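Local atomic coordinates of diguanylate cyclase (Pseudomonas aeruginosa, PDB entry 5M3C), a protein that joins a GGDEF domain and an EAL domain in one chain, with guanosine-5'-triphosphate and calcium bound in the former and a second calcium site in the latter. Residues Ala373-Gly378 against Leu383-Glu388; Ser356-Leu361 against Ser397-Glu402; Phe410-Pro415 against Ser423-Pro428. All blocks are in the same frame, centred on the assembly; numbering follows the deposited sequence.

All three contacts lie in the EAL part of the chain, on the same side of its centre. Contact 1 is nested along the sequence inside the loop closed by contact 2, and contact 3 follows both. The centres of contacts 1 and 2 are about 11 Å apart, and the two touch where Ala387 meets Ile358 and Leu399; together they join helices 355-358, 365-380 and 393-401 around strand 384-387. The centre of contact 3 is about 23 Å from that of contact 1 and 21 Å from that of contact 2, touching neither. Contacts 1 and 3 reach strands 384-387 and 406-417 of one mixed sheet, and all three pack the last helices of the barrel-like EAL fold.

Contact 1: residues Ala373-Gly378 against Leu383-Glu388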
loop_
_atom_site.group_PDB
_atom_site.type_symbol
_atom_site.label_atom_id
_atom_site.label_comp_id
_atom_site.label_asym_id
_atom_site.label_seq_id
_atom_site.Cartn_x
_atom_site.Cartn_y
_atom_site.Cartn_z
ATOM N N ALA B 373 -1.358 -16.651 -16.761
ATOM C CA ALA B 373 -2.246 -15.512 -16.558
ATOM C C ALA B 373 -1.577 -14.198 -16.950
ATOM O O ALA B 373 -2.154 -13.387 -17.671
ATOM C CB ALA B 373 -2.696 -15.455 -15.108
ATOM N N ILE B 374 -0.357 -13.997 -16.467
ATOM C CA ILE B 374 0.392 -12.775 -16.736
ATOM C C ILE B 374 0.603 -12.558 -18.232
ATOM O O ILE B 374 0.513 -11.431 -18.714
ATOM C CB ILE B 374 1.767 -12.803 -16.047
ATOM C CG1 ILE B 374 1.598 -12.821 -14.528
ATOM C CG2 ILE B 374 2.593 -11.596 -16.460
ATOM C CD1 ILE B 374 2.899 -12.993 -13.776
ATOM N N ILE B 375 0.895 -13.632 -18.958
ATOM C CA ILE B 375 1.087 -13.540 -20.403
ATOM C C ILE B 375 -0.203 -13.066 -21.061
ATOM O O ILE B 375 -0.199 -12.112 -21.843
ATOM C CB ILE B 375 1.519 -14.892 -21.009
ATOM C CG1 ILE B 375 2.928 -15.260 -20.530
ATOM C CG2 ILE B 375 1.481 -14.831 -22.532
ATOM C CD1 ILE B 375 3.306 -16.705 -20.773
ATOM N N ALA B 376 -1.305 -13.731 -20.726
ATOM C CA ALA B 376 -2.618 -13.365 -21.249
ATOM C C ALA B 376 -2.948 -11.915 -20.899
ATOM O O ALA B 376 -3.546 -11.190 -21.696
ATOM C CB ALA B 376 -3.686 -14.300 -20.697
ATOM N N LEU B 377 -2.546 -11.502 -19.701
ATOM C CA LEU B 377 -2.780 -10.141 -19.230
ATOM C C LEU B 377 -1.984 -9.141 -20.062
ATOM O O LEU B 377 -2.538 -8.184 -20.595
ATOM C CB LEU B 377 -2.387 -10.018 -17.757
ATOM C CG LEU B 377 -3.106 -8.933 -16.952
ATOM C CD1 LEU B 377 -2.609 -8.923 -15.515
ATOM C CD2 LEU B 377 -2.931 -7.562 -17.584
ATOM N N GLY B 378 -0.681 -9.370 -20.168
ATOM C CA GLY B 378 0.189 -8.501 -20.946
ATOM C C GLY B 378 -0.237 -8.417 -22.398
ATOM O O GLY B 378 -0.300 -7.327 -22.971
ATOM N N LEU B 383 1.159 -5.304 -24.254
ATOM C CA LEU B 383 2.449 -5.063 -23.611
ATOM C C LEU B 383 3.428 -6.189 -23.919
ATOM O O LEU B 383 3.093 -7.367 -23.783
ATOM C CB LEU B 383 2.283 -4.941 -22.092
ATOM C CG LEU B 383 1.646 -3.657 -21.560
ATOM C CD1 LEU B 383 1.654 -3.660 -20.040
ATOM C CD2 LEU B 383 2.370 -2.428 -22.089
ATOM N N THR B 384 4.640 -5.825 -24.325
ATOM C CA THR B 384 5.665 -6.822 -24.602
ATOM C C THR B 384 6.004 -7.561 -23.314
ATOM O O THR B 384 6.753 -7.059 -22.477
ATOM C CB THR B 384 6.944 -6.186 -25.179
ATOM O OG1 THR B 384 6.628 -5.465 -26.377
ATOM N N VAL B 385 5.430 -8.747 -23.150
ATOM C CA VAL B 385 5.708 -9.568 -21.977
ATOM C C VAL B 385 7.053 -10.278 -22.135
ATOM O O VAL B 385 7.390 -10.754 -23.220
ATOM C CB VAL B 385 4.589 -10.602 -21.719
ATOM C CG1 VAL B 385 4.315 -11.435 -22.965
ATOM C CG2 VAL B 385 4.950 -11.497 -20.541
ATOM N N ILE B 386 7.821 -10.336 -21.051
ATOM C CA ILE B 386 9.126 -10.989 -21.072
ATOM C C ILE B 386 9.395 -11.726 -19.765
ATOM O O ILE B 386 9.252 -11.166 -18.677
ATOM C CB ILE B 386 10.265 -9.982 -21.329
ATOM C CG1 ILE B 386 11.617 -10.701 -21.347
ATOM C CG2 ILE B 386 10.264 -8.884 -20.275
ATOM C CD1 ILE B 386 12.772 -9.828 -21.785
ATOM N N ALA B 387 9.779 -12.992 -19.885
ATOM C CA ALA B 387 10.125 -13.810 -18.734
ATOM C C ALA B 387 11.504 -13.413 -18.229
ATOM O O ALA B 387 12.400 -13.127 -19.025
ATOM C CB ALA B 387 10.108 -15.280 -19.121
ATOM N N GLU B 388 11.680 -13.388 -16.912
ATOM C CA GLU B 388 12.982 -13.064 -16.335
ATOM C C GLU B 388 13.464 -14.173 -15.408
ATOM O O GLU B 388 12.672 -14.790 -14.694
ATOM C CB GLU B 388 12.929 -11.728 -15.584
ATOM C CG GLU B 388 12.625 -11.845 -14.098
ATOM C CD GLU B 388 12.436 -10.494 -13.429
ATOM O OE1 GLU B 388 12.289 -9.481 -14.150
ATOM O OE2 GLU B 388 12.433 -10.445 -12.179
#
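With chi1 near 53°, Val385 holds CG2 anti to its backbone N and directs it at the helix, where Ile375, its CG1 anti to the carbonyl carbon (chi1 -68°), receives it. The two branches, Ile375 CG1 and Val385 CG2, lie 4.3 Å apart, a loose apolar contact. One helical turn further on, Gly378 presents bare backbone to the valine: its CA lies 4.9 Å from Val385 CB, and the absence of a side chain lets the strand pass close by. Helix 365-380 belongs to the beta-alpha-beta crossover that leads from strand 350-353 to the parallel neighbour 384-387, within the barrel-like EAL fold. On the way back to the sheet, Leu383 N donates to Gly378 O in a bond 2.8 Å long with an angle of 156° at the hydrogen. Leu383 CB stays 3.6 Å from the same Gly378 O. On the strand, Thr384 and Ile386 bond through their backbones to Leu351, while Ile375 and Ala387 both rest on Cys404. Ala373 and Ala376 of the helix pack on Ser380 of the second subunit.

Contact 2: residues Ser356-Leu361 against Ser397-Glu402; sequences SFIRGL and SFLTHE
Leu361 drives one methyl of its fork onto the ring of Phe398 and the other against Leu399. Its CD2 stands 3.9 Å from the centroid of the Phe398 ring and only 12° off the ring normal, a CH-pi contact over the middle of the face. The second methyl, Leu361 CD1, meets Leu399 CD2 at 3.8 Å and also borders the ring, 3.9 Å from Phe398 CD1. The side chain of Leu361 crosses both partners at about a right angle, with its branched end toward them. Beside this group Leu399 uses its other methyl, CD1, to reach Ile358 CG2 at 4.3 Å. Phe398 has CG anti to its backbone N (chi1 179°), which swings the ring out from the helix toward Leu361. The opposite face of that ring is covered by the residue four places on, just past the end of the helix: Glu402 CG lies 3.3 Å above the plane, offset toward the rim, leaving the phenyl between an aliphatic chain and a leucine methyl.

Further out, helix 365-380 adds Ala368, which touches Phe398, and Thr371, which touches Leu399. Ala387 of strand 384-387 touches both Ile358 and Leu399. The contact thus brings helix 355-358, with the turn that follows it, against helix 393-401 beside strand 384-387 of the barrel-like EAL fold. Glu402 OE1 makes a long, weak ion pair with Arg372, while Ser397 OG is bonded to Glu393 O and Thr400 OG1 to Gln396 O, so these polar groups have partners away from the apolar seam. With no hydrogen bond joining the two segments, their association rests on dispersion and shape, and its most directional element is the methyl centred over the aromatic ring.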
loop_
_atom_site.group_PDB
_atom_site.type_symbol
_atom_site.label_atom_id
_atom_site.label_comp_id
_atom_site.label_asym_id
_atom_site.label_seq_id
_atom_site.Cartn_x
_atom_site.Cartn_y
_atom_site.Cartn_z
ATOM N N SER B 356 10.115 -15.512 -9.448
ATOM C CA SER B 356 9.521 -16.512 -8.565
ATOM C C SER B 356 8.577 -17.461 -9.311
ATOM O O SER B 356 8.519 -18.654 -9.009
ATOM C CB SER B 356 8.776 -15.830 -7.414
ATOM O OG SER B 356 7.699 -15.040 -7.891
ATOM N N PHE B 357 7.844 -16.928 -10.284
ATOM C CA PHE B 357 6.865 -17.720 -11.026
ATOM C C PHE B 357 7.508 -18.556 -12.122
ATOM O O PHE B 357 6.988 -19.601 -12.501
ATOM C CB PHE B 357 5.806 -16.812 -11.651
ATOM C CG PHE B 357 5.134 -15.901 -10.668
ATOM C CD1 PHE B 357 4.399 -16.422 -9.614
ATOM C CD2 PHE B 357 5.233 -14.526 -10.796
ATOM C CE1 PHE B 357 3.778 -15.588 -8.704
ATOM C CE2 PHE B 357 4.615 -13.686 -9.892
ATOM C CZ PHE B 357 3.886 -14.218 -8.843
ATOM N N ILE B 358 8.636 -18.087 -12.640
ATOM C CA ILE B 358 9.293 -18.753 -13.757
ATOM C C ILE B 358 10.284 -19.820 -13.294
ATOM O O ILE B 358 10.617 -20.731 -14.051
ATOM C CB ILE B 358 9.994 -17.727 -14.663
ATOM C CG1 ILE B 358 8.944 -16.975 -15.480
ATOM C CG2 ILE B 358 10.982 -18.409 -15.597
ATOM C CD1 ILE B 358 9.447 -15.680 -16.069
ATOM N N ARG B 359 10.738 -19.717 -12.049
ATOM C CA ARG B 359 11.701 -20.676 -11.508
ATOM C C ARG B 359 11.045 -21.999 -11.103
ATOM O O ARG B 359 11.738 -22.979 -10.832
ATOM C CB ARG B 359 12.453 -20.072 -10.318
ATOM C CG ARG B 359 13.621 -19.180 -10.713
ATOM N N GLY B 360 9.716 -22.027 -11.067
ATOM C CA GLY B 360 8.986 -23.243 -10.720
ATOM C C GLY B 360 8.529 -24.024 -11.939
ATOM O O GLY B 360 8.108 -25.178 -11.830
ATOM N N LEU B 361 8.616 -23.393 -13.106
ATOM C CA LEU B 361 8.153 -24.005 -14.347
ATOM C C LEU B 361 8.969 -25.252 -14.691
ATOM O O LEU B 361 10.192 -25.256 -14.549
ATOM C CB LEU B 361 8.231 -22.999 -15.496
ATOM C CG LEU B 361 7.433 -21.704 -15.318
ATOM C CD1 LEU B 361 7.712 -20.745 -16.464
ATOM C CD2 LEU B 361 5.944 -21.988 -15.212
ATOM N N SER B 397 11.102 -24.197 -22.545
ATOM C CA SER B 397 10.137 -24.948 -23.343
ATOM C C SER B 397 8.725 -24.483 -23.002
ATOM O O SER B 397 8.002 -23.979 -23.864
ATOM C CB SER B 397 10.275 -26.453 -23.089
ATOM O OG SER B 397 11.534 -26.938 -23.525
ATOM N N PHE B 398 8.347 -24.644 -21.737
ATOM C CA PHE B 398 7.035 -24.226 -21.250
ATOM C C PHE B 398 6.660 -22.853 -21.794
ATOM O O PHE B 398 5.630 -22.689 -22.449
ATOM C CB PHE B 398 7.036 -24.185 -19.719
ATOM C CG PHE B 398 5.730 -23.740 -19.116
ATOM C CD1 PHE B 398 5.353 -22.405 -19.144
ATOM C CD2 PHE B 398 4.886 -24.655 -18.505
ATOM C CE1 PHE B 398 4.158 -21.997 -18.583
ATOM C CE2 PHE B 398 3.690 -24.252 -17.943
ATOM C CZ PHE B 398 3.325 -22.921 -17.982
ATOM N N LEU B 399 7.510 -21.871 -21.520
ATOM C CA LEU B 399 7.247 -20.491 -21.906
ATOM C C LEU B 399 6.915 -20.354 -23.390
ATOM O O LEU B 399 6.184 -19.442 -23.782
ATOM C CB LEU B 399 8.444 -19.605 -21.550
ATOM C CG LEU B 399 8.662 -19.378 -20.051
ATOM C CD1 LEU B 399 10.042 -18.801 -19.778
ATOM C CD2 LEU B 399 7.581 -18.478 -19.473
ATOM N N THR B 400 7.442 -21.256 -24.213
ATOM C CA THR B 400 7.221 -21.183 -25.658
ATOM C C THR B 400 5.861 -21.759 -26.054
ATOM O O THR B 400 5.180 -21.210 -26.921
ATOM C CB THR B 400 8.332 -21.909 -26.440
ATOM O OG1 THR B 400 9.612 -21.524 -25.923
ATOM C CG2 THR B 400 8.258 -21.560 -27.922
ATOM N N HIS B 401 5.470 -22.859 -25.416
ATOM C CA HIS B 401 4.174 -23.480 -25.684
ATOM C C HIS B 401 3.034 -22.639 -25.114
ATOM O O HIS B 401 1.872 -22.836 -25.475
ATOM C CB HIS B 401 4.108 -24.891 -25.088
ATOM C CG HIS B 401 5.127 -25.837 -25.646
ATOM N ND1 HIS B 401 5.054 -26.345 -26.925
ATOM C CD2 HIS B 401 6.236 -26.383 -25.089
ATOM C CE1 HIS B 401 6.077 -27.153 -27.136
ATOM N NE2 HIS B 401 6.809 -27.194 -26.038
ATOM N N GLU B 402 3.369 -21.711 -24.220
ATOM C CA GLU B 402 2.371 -20.860 -23.572
ATOM C C GLU B 402 2.370 -19.437 -24.131
ATOM O O GLU B 402 1.709 -18.551 -23.592
ATOM C CB GLU B 402 2.601 -20.828 -22.061
ATOM C CG GLU B 402 2.494 -22.190 -21.393
ATOM C CD GLU B 402 1.116 -22.809 -21.535
ATOM O OE1 GLU B 402 0.979 -24.024 -21.279
ATOM O OE2 GLU B 402 0.168 -22.079 -21.898
#

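Contact 3: residues Phe410-Pro415 against Ser423-Pro428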
loop_
_atom_site.group_PDB
_atom_site.type_symbol
_atom_site.label_atom_id
_atom_site.label_comp_id
_atom_site.label_asym_id
_atom_site.label_seq_id
_atom_site.Cartn_x
_atom_site.Cartn_y
_atom_site.Cartn_z
ATOM N N PHE B 410 19.912 -17.266 -17.167
ATOM C CA PHE B 410 21.090 -18.121 -17.290
ATOM C C PHE B 410 20.985 -19.076 -18.478
ATOM O O PHE B 410 21.971 -19.312 -19.177
ATOM C CB PHE B 410 21.303 -18.920 -16.001
ATOM N N VAL B 411 19.791 -19.624 -18.701
ATOM C CA VAL B 411 19.571 -20.518 -19.837
ATOM C C VAL B 411 20.116 -19.877 -21.108
ATOM O O VAL B 411 20.638 -20.564 -21.986
ATOM C CB VAL B 411 18.077 -20.848 -20.037
ATOM C CG1 VAL B 411 17.303 -19.604 -20.456
ATOM C CG2 VAL B 411 17.909 -21.952 -21.072
ATOM N N LEU B 412 19.985 -18.557 -21.202
ATOM C CA LEU B 412 20.574 -17.816 -22.306
ATOM C C LEU B 412 22.033 -17.551 -21.948
ATOM O O LEU B 412 22.943 -18.082 -22.582
ATOM C CB LEU B 412 19.821 -16.503 -22.539
ATOM C CG LEU B 412 19.651 -16.057 -23.993
ATOM C CD1 LEU B 412 19.070 -14.653 -24.034
ATOM C CD2 LEU B 412 20.965 -16.109 -24.755
ATOM N N SER B 413 22.245 -16.739 -20.915
ATOM C CA SER B 413 23.581 -16.515 -20.367
ATOM C C SER B 413 23.509 -15.621 -19.136
ATOM O O SER B 413 22.656 -14.733 -19.058
ATOM C CB SER B 413 24.504 -15.861 -21.398
ATOM O OG SER B 413 24.524 -14.451 -21.240
ATOM N N PRO B 414 24.412 -15.848 -18.171
ATOM C CA PRO B 414 24.491 -14.962 -17.022
ATOM C C PRO B 414 25.022 -13.598 -17.445
ATOM O O PRO B 414 25.537 -13.458 -18.557
ATOM C CB PRO B 414 25.483 -15.672 -16.097
ATOM C CG PRO B 414 26.340 -16.478 -17.006
ATOM C CD PRO B 414 25.454 -16.891 -18.146
ATOM N N PRO B 415 24.891 -12.592 -16.572
ATOM C CA PRO B 415 25.402 -11.263 -16.891
ATOM C C PRO B 415 26.893 -11.303 -17.214
ATOM O O PRO B 415 27.672 -11.878 -16.454
ATOM C CB PRO B 415 25.143 -10.469 -15.607
ATOM C CG PRO B 415 24.035 -11.195 -14.922
ATOM C CD PRO B 415 24.247 -12.640 -15.249
ATOM N N SER B 423 31.911 -9.686 -27.522
ATOM C CA SER B 423 32.534 -10.800 -28.228
ATOM C C SER B 423 31.610 -12.014 -28.360
ATOM O O SER B 423 31.805 -12.843 -29.248
ATOM C CB SER B 423 33.839 -11.206 -27.532
ATOM O OG SER B 423 34.143 -12.575 -27.755
ATOM N N LYS B 424 30.608 -12.124 -27.492
ATOM C CA LYS B 424 29.770 -13.324 -27.473
ATOM C C LYS B 424 28.386 -13.158 -28.109
ATOM O O LYS B 424 27.792 -14.143 -28.547
ATOM C CB LYS B 424 29.622 -13.861 -26.047
ATOM C CG LYS B 424 28.806 -15.143 -25.975
ATOM C CD LYS B 424 29.430 -16.171 -25.044
ATOM C CE LYS B 424 28.813 -17.547 -25.260
ATOM N NZ LYS B 424 29.583 -18.632 -24.587
ATOM N N PHE B 425 27.862 -11.935 -28.155
ATOM C CA PHE B 425 26.527 -11.724 -28.726
ATOM C C PHE B 425 26.478 -10.645 -29.795
ATOM O O PHE B 425 25.441 -10.456 -30.436
ATOM C CB PHE B 425 25.525 -11.374 -27.626
ATOM C CG PHE B 425 25.401 -12.429 -26.574
ATOM C CD1 PHE B 425 24.492 -13.460 -26.716
ATOM C CD2 PHE B 425 26.204 -12.395 -25.448
ATOM C CE1 PHE B 425 24.380 -14.440 -25.750
ATOM C CE2 PHE B 425 26.098 -13.371 -24.477
ATOM C CZ PHE B 425 25.186 -14.396 -24.629
ATOM N N LEU B 426 27.584 -9.938 -29.999
ATOM C CA LEU B 426 27.558 -8.774 -30.876
ATOM C C LEU B 426 28.289 -8.975 -32.204
ATOM O O LEU B 426 29.434 -9.434 -32.255
ATOM C CB LEU B 426 28.080 -7.541 -30.136
ATOM C CG LEU B 426 27.311 -7.226 -28.845
ATOM C CD1 LEU B 426 27.320 -5.730 -28.567
ATOM C CD2 LEU B 426 25.874 -7.731 -28.903
ATOM N N LYS B 427 27.586 -8.623 -33.277
ATOM C CA LYS B 427 28.105 -8.712 -34.631
ATOM C C LYS B 427 28.417 -7.311 -35.157
ATOM O O LYS B 427 27.857 -6.325 -34.671
ATOM C CB LYS B 427 27.087 -9.408 -35.540
ATOM C CG LYS B 427 27.000 -10.917 -35.347
ATOM C CD LYS B 427 25.988 -11.307 -34.279
ATOM N N PRO B 428 29.307 -7.222 -36.162
ATOM C CA PRO B 428 29.819 -5.947 -36.689
ATOM C C PRO B 428 28.744 -5.033 -37.282
ATOM O O PRO B 428 27.703 -5.511 -37.738
ATOM C CB PRO B 428 30.809 -6.381 -37.781
ATOM C CG PRO B 428 31.100 -7.821 -37.510
ATOM C CD PRO B 428 29.858 -8.377 -36.889
#
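Phe425 brings the far end of its ring up to two consecutive residues, Leu412 and Ser413. Its CB points at them and its CG lies anti to the carbonyl carbon (chi1 -59°), which sends CE1, CZ and CE2 ahead; the second torsion only sets how the ring plane is turned, nearly perpendicular to the CA-CB-CG plane. Leu412 contributes a single methyl: CD2 stands 3.9 Å from Phe425 CE1, and the two side chains cross obliquely. Although the CB of Leu412 does not point at the helix, chi1 of -143°, away from the staggered values, brings CD2 round to the ring. Ser413 meets the end of the ring, with CB 3.6 Å and OG 3.5 Å from Phe425 CZ. Both partners come in obliquely to the ring. Over one of the ring's faces lies the neighbouring Lys424, whose CG is 3.5 Å above the plane and offset toward the rim.

The serine hydroxyl stands off a staggered position (chi1 95°) as it reaches along its own chain, where Ser413 OG donates to Pro414 O at 3.0 Å. The backbone oxygen of Ser413 is in turn bonded to Gln196 NE2. Pro197 of strand 192-200 touches both Ser413 and Phe425, and the ring of Phe421 meets that of Phe425. In this way the end of helix 418-425 is laid against the irregular part of strand 406-417, just before it in the chain. With the hydroxyl donating to Pro414 O, its approach to the ring is probably van der Waals contact, and the two segments are held by a small, mainly apolar surface without a hydrogen bond between them.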